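Local structure of response regulator aspartate phosphatase H (Bacillus subtilis, 3Q15) at residues L306-K311 with R317-L322; K250-R253 with D258-P261; E206-L211 with A222-N227. The protein dephosphorylates the sporulation phosphotransferase Spo0F and also acts on the competence regulator ComA, helping to separate competence and sporulation in time. All coordinates share one frame; numbering follows the deposited sequence.

The three contacts follow one another along the chain without nesting or crossing. Contact 3 comes first and joins helices 198-214 and 218-235 across their short turn. Contact 2 comes next, where helix 238-255 gives way to helix 260-273, and closes a short connection, with four residues between its segments. Contact 1 lies further on and links helices 299-310 and 316-328 over five intervening residues. Contacts 2 and 3 touch: Val251 and Leu259 both pack on Ala222, so contacts 2 and 3 adjoin through Ala222 of helix 218-235. Contact 1 stands apart, its centre about 25 Å from that of contact 2 and about 32 Å from that of contact 3.

Contact 1: L306-K311 with R317-L322; sequences LQAVYK and RKIHDL
A helical hairpin in the C-terminal part of the helical array brings Ala308 and Val309 of helix 299-310 against Lys318 and Ile319 of helix 316-328. The axes of the two short segments approach to 9.0 Å and run roughly antiparallel, at 136°. Ala308 is nearest Ile319 by CA, and its methyl points toward helix 316-328. Ala308 CB lies 3.9 Å from Ile319 CG1. The same methyl is 4.0 Å from Lys318 CB, so it sits against two adjacent residues. Ile319 CG1 stands anti to the carbonyl carbon (chi1 -73°), and the extended chain beyond it carries CD1 on to Val309. There Ile319 CD1 rests 3.9 Å from Val309 CB, with Val309 CG2 touching the same methyl. The lysine joins through its first carbons; its chain bends at chi2 and leads the amino group away. No hydrogen bond links the two segments, but the Lys318 backbone N is hydrogen-bonded to OD2 of the Asp315 side chain. Around this pair, Val309 also packs on Ala342 and Val345 of helix 332-348. Leu306 and Tyr310 lean on helix 260-273, and Gln307 meets helix 277-290.

Contact 2: K250-R253 with D258-P261; sequences KVSR and DLLP
Ser252 OG and Arg253 CG both stand anti to their own carbonyl carbons, at chi1 -71° and -61°, and these torsions set them against Leu259 and Leu260. Leu260 has an unusual chi1 of -143°, which swings its branched end back toward helix 238-255. Its CD1 methyl does most of the touching. Leu260 CD1 lies 3.7 Å from Ser252 CB. It is equally close, 3.7 Å, to Arg253 CG. The second branch, Leu260 CD2, is 4.0 Å from Arg253 CG, so both methyls border the CG methylene of the arginine. The Arg253 and Leu260 side chains cross at about a right angle. Beside them Ser252 OG comes within 3.8 Å of Leu259 CB, a contact of van der Waals kind. The segment 250-253 belongs to predicted TPR 4, and 258-261 leads into predicted TPR 5, so the contact spans a junction between repeats. Further along helix 260-273, Val263 touches Ser252 and Leu264 touches Arg253. No hydrogen bond joins the two segments. The serine hydroxyl instead bonds the Ala248 carbonyl one turn back in its own helix, which satisfies it within an otherwise apolar contact. Arg253 divides its roles: its aliphatic stem packs on leucine, while NH2 reaches a salt bridge with Glu286 of helix 277-290. The contact itself thus rests on van der Waals packing, with the polar ends of Ser252 and Arg253 bonded outside it.

Contact 3: E206-L211 with A222-N227; sequences EAALEL and AISLLN
Helices 198-214 and 218-235 run nearly antiparallel here, with the axes of the two short segments 8.8 Å apart at closest and 159° between their directions, and the backbones come nearest at Leu209 and Ser224, whose CA atoms are 5.1 Å apart. The small Ser224 side chain is consistent with so close a pass. It points at the backbone of the other helix. Ser224 CB lies 3.7 Å from Leu209 CA and 3.8 Å from Leu209 CB. Ser224 OG lies near the peptide between Ala208 and Leu209, at 3.8 Å from Ala208 C. It makes no hydrogen bond across the contact. Its bond goes to the Phe220 carbonyl in its own helix, so the buried hydroxyl is satisfied there. Ala208 CB adds a looser touch, 4.1 Å from Ser224 OG.

Leu209 carries the rest of the contact. Its CG stands anti to the backbone N (chi1 173°), and the two methyls at the end of the chain meet Leu225 one residue along the other helix. Leu209 CD2 is 3.7 Å from Leu225 CD2. The other branch, Leu209 CD1, is 3.9 Å from Leu225 CG and also borders its CD2. The two leucines meet at a slant. Leu225 begins by pointing along the flank of its helix, and its end then turns in to reach this spot.

The surroundings extend the layer. Leu209 also touches Ile228, Ser224 lies on Phe186 of helix 178-194, and Leu225 packs on Lys247 and Ala248 of helix 238-255. Segment 206-211 falls in predicted TPR 3 and 222-227 in predicted TPR 4. The antiparallel packing of successive helices, with small and large residues interleaved, fits the tetratricopeptide repeat fold, and by the predicted repeat limits it joins one repeat to the next.

Contact 1: L306-K311 with R317-L322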
ATOM      1  N   LEU A 306      25.586   5.967  25.430  1.00 51.76           N
ATOM      2  CA  LEU A 306      25.024   5.708  26.748  1.00 52.99           C
ATOM      3  C   LEU A 306      25.978   6.167  27.836  1.00 55.86           C
ATOM      4  O   LEU A 306      25.574   6.843  28.782  1.00 60.09           O
ATOM      5  CB  LEU A 306      24.718   4.221  26.930  1.00 51.07           C
ATOM      6  CG  LEU A 306      23.471   3.690  26.241  1.00 49.37           C
ATOM      7  CD1 LEU A 306      23.201   2.262  26.686  1.00 46.02           C
ATOM      8  CD2 LEU A 306      22.288   4.584  26.559  1.00 51.37           C
ATOM      9  N   GLN A 307      27.243   5.783  27.703  1.00 55.55           N
ATOM     10  CA  GLN A 307      28.254   6.176  28.673  1.00 54.79           C
ATOM     11  C   GLN A 307      28.318   7.688  28.787  1.00 53.57           C
ATOM     12  O   GLN A 307      28.380   8.235  29.886  1.00 55.21           O
ATOM     13  CB  GLN A 307      29.630   5.651  28.266  1.00 59.42           C
ATOM     14  CG  GLN A 307      29.836   4.169  28.482  1.00 62.91           C
ATOM     15  CD  GLN A 307      31.275   3.757  28.247  1.00 65.00           C
ATOM     16  OE1 GLN A 307      32.027   4.457  27.570  1.00 62.71           O
ATOM     17  NE2 GLN A 307      31.668   2.624  28.813  1.00 68.44           N
ATOM     18  N   ALA A 308      28.301   8.356  27.639  1.00 50.34           N
ATOM     19  CA  ALA A 308      28.546   9.793  27.583  1.00 55.46           C
ATOM     20  C   ALA A 308      27.403  10.618  28.163  1.00 55.21           C
ATOM     21  O   ALA A 308      27.635  11.616  28.848  1.00 55.69           O
ATOM     22  CB  ALA A 308      28.840  10.226  26.152  1.00 50.40           C
ATOM     23  N   VAL A 309      26.172  10.197  27.894  1.00 53.13           N
ATOM     24  CA  VAL A 309      25.008  11.001  28.245  1.00 53.38           C
ATOM     25  C   VAL A 309      24.476  10.719  29.651  1.00 54.29           C
ATOM     26  O   VAL A 309      23.893  11.604  30.278  1.00 53.32           O
ATOM     27  CB  VAL A 309      23.870  10.840  27.212  1.00 50.68           C
ATOM     28  CG1 VAL A 309      23.164   9.508  27.398  1.00 49.83           C
ATOM     29  CG2 VAL A 309      22.882  11.987  27.327  1.00 50.57           C
ATOM     30  N   TYR A 310      24.678   9.496  30.141  1.00 54.67           N
ATOM     31  CA  TYR A 310      24.207   9.118  31.475  1.00 59.05           C
ATOM     32  C   TYR A 310      25.308   9.195  32.532  1.00 62.55           C
ATOM     33  O   TYR A 310      25.082   8.869  33.697  1.00 66.24           O
ATOM     34  CB  TYR A 310      23.568   7.721  31.465  1.00 56.93           C
ATOM     35  CG  TYR A 310      22.255   7.677  30.721  1.00 54.89           C
ATOM     36  CD1 TYR A 310      22.177   7.149  29.439  1.00 54.03           C
ATOM     37  CD2 TYR A 310      21.095   8.181  31.294  1.00 55.78           C
ATOM     38  CE1 TYR A 310      20.977   7.124  28.748  1.00 55.15           C
ATOM     39  CE2 TYR A 310      19.893   8.158  30.613  1.00 55.58           C
ATOM     40  CZ  TYR A 310      19.839   7.628  29.341  1.00 57.01           C
ATOM     41  OH  TYR A 310      18.644   7.602  28.657  1.00 58.56           O
ATOM     42  N   LYS A 311      26.496   9.621  32.115  1.00 63.81           N
ATOM     43  CA  LYS A 311      27.615   9.832  33.027  1.00 67.21           C
ATOM     44  C   LYS A 311      27.264  10.929  34.030  1.00 67.56           C
ATOM     45  O   LYS A 311      26.515  11.850  33.703  1.00 67.50           O
ATOM     46  CB  LYS A 311      28.859  10.222  32.223  1.00 69.63           C
ATOM     47  CG  LYS A 311      30.090  10.556  33.042  1.00 74.88           C
ATOM     48  CD  LYS A 311      31.272  10.874  32.132  1.00 80.06           C
ATOM     49  CE  LYS A 311      32.500  11.311  32.925  1.00 87.15           C
ATOM     50  NZ  LYS A 311      32.304  12.620  33.613  1.00 89.95           N
ATOM     51  N   ARG A 317      31.354  16.527  24.480  1.00 59.70           N
ATOM     52  CA  ARG A 317      32.230  16.409  23.318  1.00 64.26           C
ATOM     53  C   ARG A 317      32.070  15.048  22.641  1.00 61.16           C
ATOM     54  O   ARG A 317      31.947  14.965  21.418  1.00 56.29           O
ATOM     55  CB  ARG A 317      33.694  16.653  23.697  1.00 68.19           C
ATOM     56  CG  ARG A 317      34.661  16.555  22.522  1.00 70.88           C
ATOM     57  CD  ARG A 317      36.082  16.923  22.928  1.00 75.22           C
ATOM     58  NE  ARG A 317      36.206  18.338  23.266  1.00 81.17           N
ATOM     59  CZ  ARG A 317      36.548  19.287  22.399  1.00 84.59           C
ATOM     60  NH1 ARG A 317      36.804  18.970  21.136  1.00 85.89           N
ATOM     61  NH2 ARG A 317      36.636  20.550  22.792  1.00 83.01           N
ATOM     62  N   LYS A 318      32.073  13.984  23.436  1.00 62.76           N
ATOM     63  CA  LYS A 318      31.854  12.648  22.896  1.00 62.85           C
ATOM     64  C   LYS A 318      30.516  12.597  22.166  1.00 55.97           C
ATOM     65  O   LYS A 318      30.415  12.039  21.075  1.00 51.82           O
ATOM     66  CB  LYS A 318      31.883  11.593  24.002  1.00 66.11           C
ATOM     67  CG  LYS A 318      31.891  10.157  23.486  1.00 67.86           C
ATOM     68  CD  LYS A 318      33.239   9.788  22.874  1.00 71.05           C
ATOM     69  CE  LYS A 318      33.288   8.319  22.471  1.00 69.92           C
ATOM     70  NZ  LYS A 318      34.651   7.902  22.025  1.00 69.60           N
ATOM     71  N   ILE A 319      29.494  13.189  22.777  1.00 54.40           N
ATOM     72  CA  ILE A 319      28.153  13.199  22.203  1.00 53.32           C
ATOM     73  C   ILE A 319      28.140  13.863  20.832  1.00 54.29           C
ATOM     74  O   ILE A 319      27.542  13.347  19.886  1.00 54.34           O
ATOM     75  CB  ILE A 319      27.151  13.915  23.127  1.00 53.47           C
ATOM     76  CG1 ILE A 319      26.846  13.046  24.347  1.00 56.82           C
ATOM     77  CG2 ILE A 319      25.870  14.243  22.373  1.00 49.48           C
ATOM     78  CD1 ILE A 319      25.755  13.598  25.232  1.00 57.00           C
ATOM     79  N   HIS A 320      28.807  15.009  20.738  1.00 55.61           N
ATOM     80  CA  HIS A 320      28.901  15.757  19.494  1.00 56.28           C
ATOM     81  C   HIS A 320      29.628  14.972  18.409  1.00 53.91           C
ATOM     82  O   HIS A 320      29.233  15.000  17.248  1.00 52.70           O
ATOM     83  CB  HIS A 320      29.602  17.094  19.734  1.00 59.05           C
ATOM     84  CG  HIS A 320      29.952  17.824  18.475  1.00 65.68           C
ATOM     85  ND1 HIS A 320      31.186  17.710  17.868  1.00 70.03           N
ATOM     86  CD2 HIS A 320      29.231  18.672  17.707  1.00 64.29           C
ATOM     87  CE1 HIS A 320      31.209  18.460  16.782  1.00 68.87           C
ATOM     88  NE2 HIS A 320      30.036  19.054  16.658  1.00 65.96           N
ATOM     89  N   ASP A 321      30.695  14.276  18.788  1.00 56.31           N
ATOM     90  CA  ASP A 321      31.459  13.481  17.832  1.00 58.95           C
ATOM     91  C   ASP A 321      30.636  12.308  17.301  1.00 57.10           C
ATOM     92  O   ASP A 321      30.694  11.988  16.113  1.00 56.90           O
ATOM     93  CB  ASP A 321      32.758  12.971  18.458  1.00 63.37           C
ATOM     94  CG  ASP A 321      33.710  14.094  18.829  1.00 70.43           C
ATOM     95  OD1 ASP A 321      34.367  13.983  19.884  1.00 73.08           O
ATOM     96  OD2 ASP A 321      33.804  15.085  18.069  1.00 71.22           O
ATOM     97  N   LEU A 322      29.871  11.674  18.186  1.00 52.11           N
ATOM     98  CA  LEU A 322      29.035  10.541  17.799  1.00 50.23           C
ATOM     99  C   LEU A 322      27.898  10.974  16.882  1.00 51.39           C
ATOM    100  O   LEU A 322      27.653  10.350  15.848  1.00 51.66           O
ATOM    101  CB  LEU A 322      28.483   9.823  19.033  1.00 48.57           C
ATOM    102  CG  LEU A 322      29.525   9.083  19.877  1.00 50.67           C
ATOM    103  CD1 LEU A 322      28.986   8.766  21.267  1.00 49.97           C
ATOM    104  CD2 LEU A 322      29.996   7.825  19.161  1.00 47.15           C
TER

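Contact 2: K250-R253 with D258-P261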
ATOM      1  N   LYS A 250      20.686 -14.621  29.432  1.00 67.39           N
ATOM      2  CA  LYS A 250      21.053 -15.968  29.857  1.00 69.08           C
ATOM      3  C   LYS A 250      21.151 -16.915  28.669  1.00 70.05           C
ATOM      4  O   LYS A 250      22.199 -17.510  28.425  1.00 74.26           O
ATOM      5  CB  LYS A 250      20.047 -16.513  30.875  1.00 72.43           C
ATOM      6  CG  LYS A 250      20.335 -17.938  31.341  1.00 75.87           C
ATOM      7  CD  LYS A 250      19.285 -18.424  32.337  1.00 78.91           C
ATOM      8  CE  LYS A 250      19.557 -19.851  32.783  1.00 81.78           C
ATOM      9  NZ  LYS A 250      18.536 -20.333  33.754  1.00 87.38           N
ATOM     10  N   VAL A 251      20.053 -17.055  27.934  1.00 67.33           N
ATOM     11  CA  VAL A 251      20.023 -17.947  26.781  1.00 67.84           C
ATOM     12  C   VAL A 251      21.079 -17.547  25.750  1.00 67.88           C
ATOM     13  O   VAL A 251      21.621 -18.396  25.041  1.00 69.11           O
ATOM     14  CB  VAL A 251      18.619 -18.002  26.138  1.00 68.41           C
ATOM     15  CG1 VAL A 251      18.135 -16.606  25.800  1.00 69.88           C
ATOM     16  CG2 VAL A 251      18.624 -18.890  24.903  1.00 68.54           C
ATOM     17  N   SER A 252      21.377 -16.252  25.685  1.00 65.83           N
ATOM     18  CA  SER A 252      22.408 -15.740  24.787  1.00 64.81           C
ATOM     19  C   SER A 252      23.803 -16.211  25.197  1.00 67.88           C
ATOM     20  O   SER A 252      24.485 -16.889  24.429  1.00 72.19           O
ATOM     21  CB  SER A 252      22.369 -14.211  24.737  1.00 61.49           C
ATOM     22  OG  SER A 252      21.222 -13.746  24.046  1.00 59.11           O
ATOM     23  N   ARG A 253      24.221 -15.849  26.407  1.00 65.06           N
ATOM     24  CA  ARG A 253      25.538 -16.232  26.915  1.00 65.21           C
ATOM     25  C   ARG A 253      25.779 -17.739  26.824  1.00 68.33           C
ATOM     26  O   ARG A 253      26.914 -18.186  26.653  1.00 68.26           O
ATOM     27  CB  ARG A 253      25.712 -15.782  28.370  1.00 64.84           C
ATOM     28  CG  ARG A 253      25.622 -14.281  28.596  1.00 65.07           C
ATOM     29  CD  ARG A 253      26.141 -13.909  29.979  1.00 68.29           C
ATOM     30  NE  ARG A 253      26.103 -12.468  30.225  1.00 69.46           N
ATOM     31  CZ  ARG A 253      25.157 -11.854  30.927  1.00 69.55           C
ATOM     32  NH1 ARG A 253      24.165 -12.552  31.459  1.00 72.09           N
ATOM     33  NH2 ARG A 253      25.204 -10.541  31.100  1.00 63.95           N
ATOM     34  N   ASP A 258      26.123 -14.272  19.928  1.00 65.92           N
ATOM     35  CA  ASP A 258      26.168 -13.203  18.935  1.00 65.97           C
ATOM     36  C   ASP A 258      25.002 -12.229  19.082  1.00 62.32           C
ATOM     37  O   ASP A 258      24.939 -11.216  18.387  1.00 61.37           O
ATOM     38  CB  ASP A 258      26.224 -13.770  17.513  1.00 71.41           C
ATOM     39  CG  ASP A 258      24.977 -14.548  17.144  1.00 79.01           C
ATOM     40  OD1 ASP A 258      24.380 -15.183  18.041  1.00 84.41           O
ATOM     41  OD2 ASP A 258      24.595 -14.528  15.954  1.00 78.74           O
ATOM     42  N   LEU A 259      24.080 -12.540  19.989  1.00 60.00           N
ATOM     43  CA  LEU A 259      22.955 -11.654  20.267  1.00 54.91           C
ATOM     44  C   LEU A 259      23.262 -10.750  21.454  1.00 52.17           C
ATOM     45  O   LEU A 259      22.531  -9.804  21.730  1.00 52.49           O
ATOM     46  CB  LEU A 259      21.689 -12.465  20.551  1.00 53.35           C
ATOM     47  CG  LEU A 259      21.083 -13.209  19.362  1.00 52.96           C
ATOM     48  CD1 LEU A 259      20.055 -14.218  19.830  1.00 49.36           C
ATOM     49  CD2 LEU A 259      20.472 -12.225  18.372  1.00 52.02           C
ATOM     50  N   LEU A 260      24.356 -11.044  22.144  1.00 50.98           N
ATOM     51  CA  LEU A 260      24.688 -10.362  23.389  1.00 55.41           C
ATOM     52  C   LEU A 260      24.785  -8.836  23.259  1.00 54.28           C
ATOM     53  O   LEU A 260      24.241  -8.113  24.095  1.00 52.59           O
ATOM     54  CB  LEU A 260      25.972 -10.941  23.984  1.00 62.82           C
ATOM     55  CG  LEU A 260      26.020 -11.053  25.506  1.00 70.68           C
ATOM     56  CD1 LEU A 260      24.791 -11.780  26.026  1.00 72.36           C
ATOM     57  CD2 LEU A 260      27.285 -11.770  25.944  1.00 74.31           C
ATOM     58  N   PRO A 261      25.484  -8.342  22.220  1.00 50.48           N
ATOM     59  CA  PRO A 261      25.592  -6.885  22.076  1.00 49.86           C
ATOM     60  C   PRO A 261      24.224  -6.207  22.059  1.00 50.81           C
ATOM     61  O   PRO A 261      24.009  -5.245  22.794  1.00 52.75           O
ATOM     62  CB  PRO A 261      26.290  -6.716  20.720  1.00 47.51           C
ATOM     63  CG  PRO A 261      27.093  -7.962  20.559  1.00 47.37           C
ATOM     64  CD  PRO A 261      26.254  -9.056  21.183  1.00 50.31           C
TER

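Contact 3: E206-L211 with A222-N227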
ATOM      1  N   GLU A 206       4.500 -12.963  22.426  1.00 44.17           N
ATOM      2  CA  GLU A 206       4.363 -14.062  23.377  1.00 47.08           C
ATOM      3  C   GLU A 206       4.068 -15.376  22.659  1.00 45.08           C
ATOM      4  O   GLU A 206       4.618 -16.418  23.013  1.00 48.63           O
ATOM      5  CB  GLU A 206       3.287 -13.754  24.422  1.00 51.18           C
ATOM      6  CG  GLU A 206       3.658 -12.625  25.377  1.00 57.13           C
ATOM      7  CD  GLU A 206       2.548 -12.289  26.359  1.00 62.16           C
ATOM      8  OE1 GLU A 206       2.848 -11.685  27.411  1.00 63.05           O
ATOM      9  OE2 GLU A 206       1.377 -12.622  26.079  1.00 66.56           O
ATOM     10  N   ALA A 207       3.205 -15.327  21.650  1.00 43.54           N
ATOM     11  CA  ALA A 207       2.905 -16.521  20.864  1.00 41.81           C
ATOM     12  C   ALA A 207       4.164 -17.000  20.156  1.00 43.88           C
ATOM     13  O   ALA A 207       4.419 -18.198  20.061  1.00 44.07           O
ATOM     14  CB  ALA A 207       1.805 -16.235  19.854  1.00 40.18           C
ATOM     15  N   ALA A 208       4.956 -16.053  19.663  1.00 44.06           N
ATOM     16  CA  ALA A 208       6.219 -16.388  19.020  1.00 44.61           C
ATOM     17  C   ALA A 208       7.155 -17.078  20.004  1.00 45.33           C
ATOM     18  O   ALA A 208       7.787 -18.079  19.672  1.00 47.17           O
ATOM     19  CB  ALA A 208       6.876 -15.142  18.436  1.00 45.63           C
ATOM     20  N   LEU A 209       7.241 -16.543  21.219  1.00 44.14           N
ATOM     21  CA  LEU A 209       8.074 -17.154  22.246  1.00 47.24           C
ATOM     22  C   LEU A 209       7.650 -18.596  22.522  1.00 46.94           C
ATOM     23  O   LEU A 209       8.487 -19.497  22.567  1.00 50.39           O
ATOM     24  CB  LEU A 209       8.039 -16.344  23.546  1.00 49.40           C
ATOM     25  CG  LEU A 209       8.749 -16.989  24.744  1.00 54.03           C
ATOM     26  CD1 LEU A 209      10.221 -17.236  24.437  1.00 55.03           C
ATOM     27  CD2 LEU A 209       8.601 -16.144  26.004  1.00 53.83           C
ATOM     28  N   GLU A 210       6.350 -18.806  22.711  1.00 67.81           N
ATOM     29  CA  GLU A 210       5.828 -20.138  23.012  1.00 71.20           C
ATOM     30  C   GLU A 210       6.113 -21.117  21.883  1.00 71.24           C
ATOM     31  O   GLU A 210       6.532 -22.248  22.120  1.00 73.56           O
ATOM     32  CB  GLU A 210       4.325 -20.090  23.307  1.00 72.79           C
ATOM     33  CG  GLU A 210       3.984 -20.074  24.790  1.00 83.15           C
ATOM     34  CD  GLU A 210       2.661 -20.758  25.100  1.00 89.70           C
ATOM     35  OE1 GLU A 210       1.696 -20.584  24.325  1.00 88.81           O
ATOM     36  OE2 GLU A 210       2.588 -21.478  26.119  1.00 97.14           O
ATOM     37  N   LEU A 211       5.884 -20.675  20.652  1.00 67.44           N
ATOM     38  CA  LEU A 211       6.126 -21.516  19.489  1.00 68.68           C
ATOM     39  C   LEU A 211       7.607 -21.874  19.385  1.00 67.17           C
ATOM     40  O   LEU A 211       7.963 -23.027  19.138  1.00 67.00           O
ATOM     41  CB  LEU A 211       5.659 -20.804  18.219  1.00 65.77           C
ATOM     42  CG  LEU A 211       5.715 -21.609  16.923  1.00 65.12           C
ATOM     43  CD1 LEU A 211       4.922 -22.902  17.059  1.00 67.83           C
ATOM     44  CD2 LEU A 211       5.198 -20.771  15.766  1.00 62.85           C
ATOM     45  N   ALA A 222      15.764 -16.706  22.238  1.00 52.07           N
ATOM     46  CA  ALA A 222      16.494 -15.519  22.659  1.00 52.84           C
ATOM     47  C   ALA A 222      15.931 -14.260  22.005  1.00 50.27           C
ATOM     48  O   ALA A 222      15.740 -13.238  22.665  1.00 49.71           O
ATOM     49  CB  ALA A 222      17.968 -15.671  22.332  1.00 56.30           C
ATOM     50  N   ILE A 223      15.669 -14.337  20.704  1.00 50.12           N
ATOM     51  CA  ILE A 223      15.150 -13.188  19.969  1.00 48.33           C
ATOM     52  C   ILE A 223      13.758 -12.804  20.451  1.00 46.86           C
ATOM     53  O   ILE A 223      13.460 -11.622  20.625  1.00 48.49           O
ATOM     54  CB  ILE A 223      15.114 -13.445  18.448  1.00 51.71           C
ATOM     55  CG1 ILE A 223      16.532 -13.630  17.904  1.00 53.00           C
ATOM     56  CG2 ILE A 223      14.430 -12.294  17.734  1.00 52.76           C
ATOM     57  CD1 ILE A 223      16.584 -14.017  16.439  1.00 52.78           C
ATOM     58  N   SER A 224      12.911 -13.807  20.669  1.00 44.92           N
ATOM     59  CA  SER A 224      11.559 -13.574  21.175  1.00 46.65           C
ATOM     60  C   SER A 224      11.591 -12.876  22.528  1.00 44.64           C
ATOM     61  O   SER A 224      10.825 -11.940  22.775  1.00 40.23           O
ATOM     62  CB  SER A 224      10.790 -14.893  21.299  1.00 47.90           C
ATOM     63  OG  SER A 224      10.644 -15.520  20.033  1.00 48.08           O
ATOM     64  N   LEU A 225      12.476 -13.345  23.402  1.00 46.53           N
ATOM     65  CA  LEU A 225      12.611 -12.783  24.741  1.00 46.88           C
ATOM     66  C   LEU A 225      13.112 -11.345  24.665  1.00 48.06           C
ATOM     67  O   LEU A 225      12.669 -10.480  25.420  1.00 47.41           O
ATOM     68  CB  LEU A 225      13.565 -13.637  25.577  1.00 48.32           C
ATOM     69  CG  LEU A 225      13.051 -15.011  26.018  1.00 48.64           C
ATOM     70  CD1 LEU A 225      14.184 -15.858  26.580  1.00 50.21           C
ATOM     71  CD2 LEU A 225      11.936 -14.861  27.048  1.00 47.50           C
ATOM     72  N   LEU A 226      14.037 -11.100  23.744  1.00 48.01           N
ATOM     73  CA  LEU A 226      14.548  -9.757  23.505  1.00 47.41           C
ATOM     74  C   LEU A 226      13.437  -8.839  23.009  1.00 44.70           C
ATOM     75  O   LEU A 226      13.292  -7.709  23.476  1.00 42.99           O
ATOM     76  CB  LEU A 226      15.683  -9.800  22.484  1.00 48.32           C
ATOM     77  CG  LEU A 226      16.224  -8.453  22.006  1.00 50.78           C
ATOM     78  CD1 LEU A 226      16.718  -7.624  23.180  1.00 52.03           C
ATOM     79  CD2 LEU A 226      17.337  -8.677  21.002  1.00 49.21           C
ATOM     80  N   ASN A 227      12.655  -9.334  22.057  1.00 43.13           N
ATOM     81  CA  ASN A 227      11.543  -8.570  21.510  1.00 42.57           C
ATOM     82  C   ASN A 227      10.497  -8.242  22.569  1.00 41.23           C
ATOM     83  O   ASN A 227       9.967  -7.132  22.605  1.00 40.22           O
ATOM     84  CB  ASN A 227      10.914  -9.309  20.325  1.00 46.15           C
ATOM     85  CG  ASN A 227      11.809  -9.299  19.098  1.00 47.77           C
ATOM     86  OD1 ASN A 227      12.768  -8.535  19.031  1.00 46.17           O
ATOM     87  ND2 ASN A 227      11.494 -10.139  18.120  1.00 49.82           N
TER